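Local coordinates for protein ribosome biogenesis GTPase A (Thermotoga maritima, PDB 3CNL) that binds GTP and is probably a GTPase required for a late step in assembly of the 50S ribosomal subunit, at residues L53-I58 against V107-K112. Sequence-based numbering, arbitrary orientation.
Sequences LNKVDI and VPNTGK. With GNP (phosphoaminophosphonic acid-guanylate ester), chain B.
Asn54 and Thr110 mark the closest approach of the two backbones, their CA atoms 7.0 Å apart, where the guanine-recognition NKxD motif (Asn54 to Asp57) meets the P-loop of this circularly permuted GTPase. Residues 53-58 leave the end of strand 48-54, while 107-112 pass through a type II turn, Val107 to Thr110, into helix 112-120, with Gly111 as its N-cap.

Side chains of the first segment bind backbone carbonyls of the second. With CG anti to the backbone N (chi1 -159°), Asn54 points its amide at the loop, and ND2 gives Thr110 O a nearly straight 2.8 Å bond on an in-plane lone pair. Its other N-H goes to a water that in turn donates to Gly111 O, so a carboxamide, with two N-H groups, suits this place. Glycine suits position 111, since a CB there would run into Asn54 ND2 and, at these backbone angles, into Thr110 O.

Lys55 reaches farther. Its long aliphatic chain covers a face of the guanine, Lys55 CG lying 3.4 Å from GNP C6, while its ammonium reaches beyond the ring. There Lys55 NZ bonds Asn109 O at 2.7 Å. It also donates to the ribose, GNP O4', at 3.2 Å. An alanine here would probably leave Asn109 O and O4' without this donor and strip part of the guanine face of its aliphatic cover. Asn109 itself turns ND2 to Val171 O, and Thr110 OG1 bonds Val28 O on strand 24-30.

At the phosphates, Lys112, bent at its last two torsions, bonds GNP O1G and Val107 O through NZ, while its backbone N donates to GNP O1B. At the neutral base, the Asp57 carboxylate has two oxygens to match paired N-H donors: GNP N1 reaches Asp57 OD1 at 2.9 Å, and GNP N2 reaches Asp57 OD2 at 3.1 Å.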
ATOM      1  N   LEU A  53      -8.569  -3.221  -0.051  1.00 20.65           N
ATOM      2  CA  LEU A  53      -7.361  -3.923   0.380  1.00 20.60           C
ATOM      3  C   LEU A  53      -6.711  -4.490  -0.853  1.00 20.69           C
ATOM      4  O   LEU A  53      -7.133  -5.530  -1.353  1.00 20.68           O
ATOM      5  CB  LEU A  53      -7.693  -5.024   1.390  1.00 20.34           C
ATOM      6  CG  LEU A  53      -8.334  -4.528   2.683  1.00 20.78           C
ATOM      7  CD1 LEU A  53      -8.533  -5.696   3.636  1.00 20.55           C
ATOM      8  CD2 LEU A  53      -7.532  -3.366   3.362  1.00 19.51           C
ATOM      9  N   ASN A  54      -5.698  -3.788  -1.370  1.00 20.29           N
ATOM     10  CA  ASN A  54      -5.143  -4.121  -2.671  1.00 20.82           C
ATOM     11  C   ASN A  54      -3.999  -5.151  -2.571  1.00 21.14           C
ATOM     12  O   ASN A  54      -3.512  -5.412  -1.479  1.00 21.06           O
ATOM     13  CB  ASN A  54      -4.646  -2.835  -3.332  1.00 20.24           C
ATOM     14  CG  ASN A  54      -4.531  -2.956  -4.806  1.00 20.86           C
ATOM     15  OD1 ASN A  54      -5.223  -3.747  -5.408  1.00 21.31           O
ATOM     16  ND2 ASN A  54      -3.660  -2.160  -5.413  1.00 22.95           N
ATOM     17  N   LYS A  55      -3.576  -5.693  -3.713  1.00 21.55           N
ATOM     18  CA  LYS A  55      -2.424  -6.616  -3.820  1.00 21.97           C
ATOM     19  C   LYS A  55      -2.627  -7.935  -3.042  1.00 23.04           C
ATOM     20  O   LYS A  55      -1.648  -8.510  -2.530  1.00 22.62           O
ATOM     21  CB  LYS A  55      -1.093  -5.940  -3.398  1.00 22.12           C
ATOM     22  CG  LYS A  55      -0.743  -4.622  -4.139  1.00 21.33           C
ATOM     23  CD  LYS A  55       0.659  -4.113  -3.821  1.00 20.92           C
ATOM     24  CE  LYS A  55       0.895  -2.763  -4.506  1.00 21.26           C
ATOM     25  NZ  LYS A  55       2.290  -2.276  -4.295  1.00 20.87           N
ATOM     26  N   VAL A  56      -3.872  -8.432  -2.970  1.00 23.88           N
ATOM     27  CA  VAL A  56      -4.158  -9.687  -2.223  1.00 23.96           C
ATOM     28  C   VAL A  56      -3.392 -10.889  -2.795  1.00 24.98           C
ATOM     29  O   VAL A  56      -3.172 -11.932  -2.116  1.00 24.14           O
ATOM     30  CB  VAL A  56      -5.691  -9.999  -2.083  1.00 24.46           C
ATOM     31  CG1 VAL A  56      -6.400  -8.919  -1.256  1.00 24.45           C
ATOM     32  CG2 VAL A  56      -6.359 -10.222  -3.451  1.00 24.68           C
ATOM     33  N   ASP A  57      -2.952 -10.729  -4.036  1.00 25.31           N
ATOM     34  CA  ASP A  57      -2.219 -11.793  -4.719  1.00 26.17           C
ATOM     35  C   ASP A  57      -0.840 -12.089  -4.105  1.00 26.55           C
ATOM     36  O   ASP A  57      -0.343 -13.216  -4.210  1.00 27.43           O
ATOM     37  CB  ASP A  57      -2.118 -11.495  -6.213  1.00 26.18           C
ATOM     38  CG  ASP A  57      -1.345 -10.235  -6.495  1.00 25.17           C
ATOM     39  OD1 ASP A  57      -1.676  -9.210  -5.895  1.00 24.20           O
ATOM     40  OD2 ASP A  57      -0.401 -10.272  -7.309  1.00 24.90           O
ATOM     41  N   ILE A  58      -0.249 -11.093  -3.435  1.00 25.89           N
ATOM     42  CA  ILE A  58       1.056 -11.239  -2.785  1.00 24.10           C
ATOM     43  C   ILE A  58       0.951 -11.162  -1.247  1.00 24.66           C
ATOM     44  O   ILE A  58       1.976 -11.113  -0.543  1.00 24.44           O
ATOM     45  CB  ILE A  58       2.109 -10.240  -3.343  1.00 24.38           C
ATOM     46  CG1 ILE A  58       1.654  -8.771  -3.195  1.00 22.98           C
ATOM     47  CG2 ILE A  58       2.448 -10.577  -4.818  1.00 23.10           C
ATOM     48  CD1 ILE A  58       2.653  -7.765  -3.692  1.00 22.56           C
ATOM     49  N   VAL A 107      -1.500   6.127   0.419  1.00 22.45           N
ATOM     50  CA  VAL A 107      -0.075   6.467   0.579  1.00 22.31           C
ATOM     51  C   VAL A 107       0.629   5.982  -0.676  1.00 22.64           C
ATOM     52  O   VAL A 107       0.022   5.267  -1.451  1.00 22.79           O
ATOM     53  CB  VAL A 107       0.527   5.834   1.839  1.00 22.13           C
ATOM     54  CG1 VAL A 107      -0.231   6.308   3.098  1.00 22.20           C
ATOM     55  CG2 VAL A 107       0.546   4.274   1.719  1.00 22.00           C
ATOM     56  N   PRO A 108       1.899   6.379  -0.890  1.00 23.24           N
ATOM     57  CA  PRO A 108       2.605   5.948  -2.081  1.00 23.31           C
ATOM     58  C   PRO A 108       2.656   4.429  -2.259  1.00 23.28           C
ATOM     59  O   PRO A 108       2.724   3.691  -1.267  1.00 23.52           O
ATOM     60  CB  PRO A 108       4.018   6.499  -1.855  1.00 24.25           C
ATOM     61  CG  PRO A 108       3.832   7.681  -0.956  1.00 24.23           C
ATOM     62  CD  PRO A 108       2.721   7.280  -0.048  1.00 23.41           C
ATOM     63  N   ASN A 109       2.576   3.996  -3.517  1.00 22.79           N
ATOM     64  CA  ASN A 109       2.905   2.631  -3.973  1.00 22.84           C
ATOM     65  C   ASN A 109       1.822   1.573  -3.832  1.00 22.09           C
ATOM     66  O   ASN A 109       2.026   0.423  -4.240  1.00 21.13           O
ATOM     67  CB  ASN A 109       4.209   2.112  -3.310  1.00 22.83           C
ATOM     68  CG  ASN A 109       4.857   1.018  -4.112  1.00 22.88           C
ATOM     69  OD1 ASN A 109       5.083   1.196  -5.292  1.00 23.30           O
ATOM     70  ND2 ASN A 109       5.131  -0.141  -3.481  1.00 22.74           N
ATOM     71  N   THR A 110       0.667   1.947  -3.294  1.00 22.06           N
ATOM     72  CA  THR A 110      -0.378   0.945  -2.942  1.00 22.29           C
ATOM     73  C   THR A 110      -1.186   0.441  -4.132  1.00 22.46           C
ATOM     74  O   THR A 110      -1.987  -0.472  -3.976  1.00 21.98           O
ATOM     75  CB  THR A 110      -1.371   1.484  -1.934  1.00 22.34           C
ATOM     76  OG1 THR A 110      -1.984   2.667  -2.475  1.00 23.05           O
ATOM     77  CG2 THR A 110      -0.677   1.812  -0.607  1.00 22.52           C
ATOM     78  N   GLY A 111      -0.999   1.054  -5.303  1.00 22.92           N
ATOM     79  CA  GLY A 111      -1.629   0.560  -6.542  1.00 23.85           C
ATOM     80  C   GLY A 111      -2.662   1.485  -7.189  1.00 25.00           C
ATOM     81  O   GLY A 111      -3.489   1.025  -7.983  1.00 24.78           O
ATOM     82  N   LYS A 112      -2.591   2.780  -6.882  1.00 25.22           N
ATOM     83  CA  LYS A 112      -3.645   3.732  -7.252  1.00 26.10           C
ATOM     84  C   LYS A 112      -3.714   4.012  -8.750  1.00 27.38           C
ATOM     85  O   LYS A 112      -4.814   4.070  -9.320  1.00 27.71           O
ATOM     86  CB  LYS A 112      -3.488   5.035  -6.465  1.00 26.04           C
ATOM     87  CG  LYS A 112      -3.474   4.828  -4.945  1.00 25.35           C
ATOM     88  CD  LYS A 112      -3.241   6.127  -4.160  1.00 25.53           C
ATOM     89  CE  LYS A 112      -1.913   6.779  -4.479  1.00 22.62           C
ATOM     90  NZ  LYS A 112      -0.775   5.865  -4.194  1.00 18.31           N
TER
HETATM   91  PG  GNP B 501       2.404   6.142  -6.247  1.00 38.27           P
HETATM   92  O1G GNP B 501       1.294   6.983  -5.661  1.00 36.49           O
HETATM   93  O2G GNP B 501       3.550   5.943  -5.272  1.00 40.18           O
HETATM   94  O3G GNP B 501       2.805   6.743  -7.589  1.00 37.74           O
HETATM   95  N3B GNP B 501       2.051   4.665  -6.701  1.00 32.88           N
HETATM   96  PB  GNP B 501       0.631   4.026  -6.952  1.00 30.22           P
HETATM   97  O1B GNP B 501      -0.153   4.004  -5.681  1.00 23.61           O
HETATM   98  O2B GNP B 501      -0.003   4.739  -8.101  1.00 28.79           O
HETATM   99  O3A GNP B 501       0.928   2.570  -7.362  1.00 26.57           O
HETATM  100  PA  GNP B 501       1.142   1.944  -8.775  1.00 27.21           P
HETATM  101  O1A GNP B 501      -0.149   1.608  -9.397  1.00 24.68           O
HETATM  102  O2A GNP B 501       2.087   2.718  -9.596  1.00 27.42           O
HETATM  103  O5' GNP B 501       1.792   0.570  -8.439  1.00 26.29           O
HETATM  104  C5' GNP B 501       3.000   0.453  -7.674  1.00 26.42           C
HETATM  105  C4' GNP B 501       3.603  -0.921  -7.950  1.00 27.52           C
HETATM  106  O4' GNP B 501       2.739  -1.988  -7.463  1.00 26.59           O
HETATM  107  C3' GNP B 501       3.843  -1.269  -9.409  1.00 28.88           C
HETATM  108  O3' GNP B 501       5.030  -2.045  -9.490  1.00 31.11           O
HETATM  109  C2' GNP B 501       2.632  -2.123  -9.749  1.00 27.88           C
HETATM  110  O2' GNP B 501       2.917  -2.978 -10.832  1.00 29.64           O
HETATM  111  C1' GNP B 501       2.442  -2.928  -8.469  1.00 25.30           C
HETATM  112  N9  GNP B 501       1.070  -3.355  -8.206  1.00 24.60           N
HETATM  113  C8  GNP B 501      -0.059  -2.564  -8.277  1.00 24.13           C
HETATM  114  N7  GNP B 501      -1.153  -3.212  -7.954  1.00 26.19           N
HETATM  115  C5  GNP B 501      -0.702  -4.518  -7.664  1.00 24.81           C
HETATM  116  C6  GNP B 501      -1.406  -5.682  -7.250  1.00 25.13           C
HETATM  117  O6  GNP B 501      -2.627  -5.818  -7.057  1.00 22.83           O
HETATM  118  N1  GNP B 501      -0.551  -6.781  -7.050  1.00 24.53           N
HETATM  119  C2  GNP B 501       0.823  -6.758  -7.230  1.00 25.12           C
HETATM  120  N2  GNP B 501       1.497  -7.904  -6.999  1.00 26.03           N
HETATM  121  N3  GNP B 501       1.494  -5.682  -7.603  1.00 23.51           N
HETATM  122  C4  GNP B 501       0.669  -4.608  -7.808  1.00 24.38           C
HETATM  123  O   HOH W   1      -3.635  -1.764  -8.219  1.00 31.85           O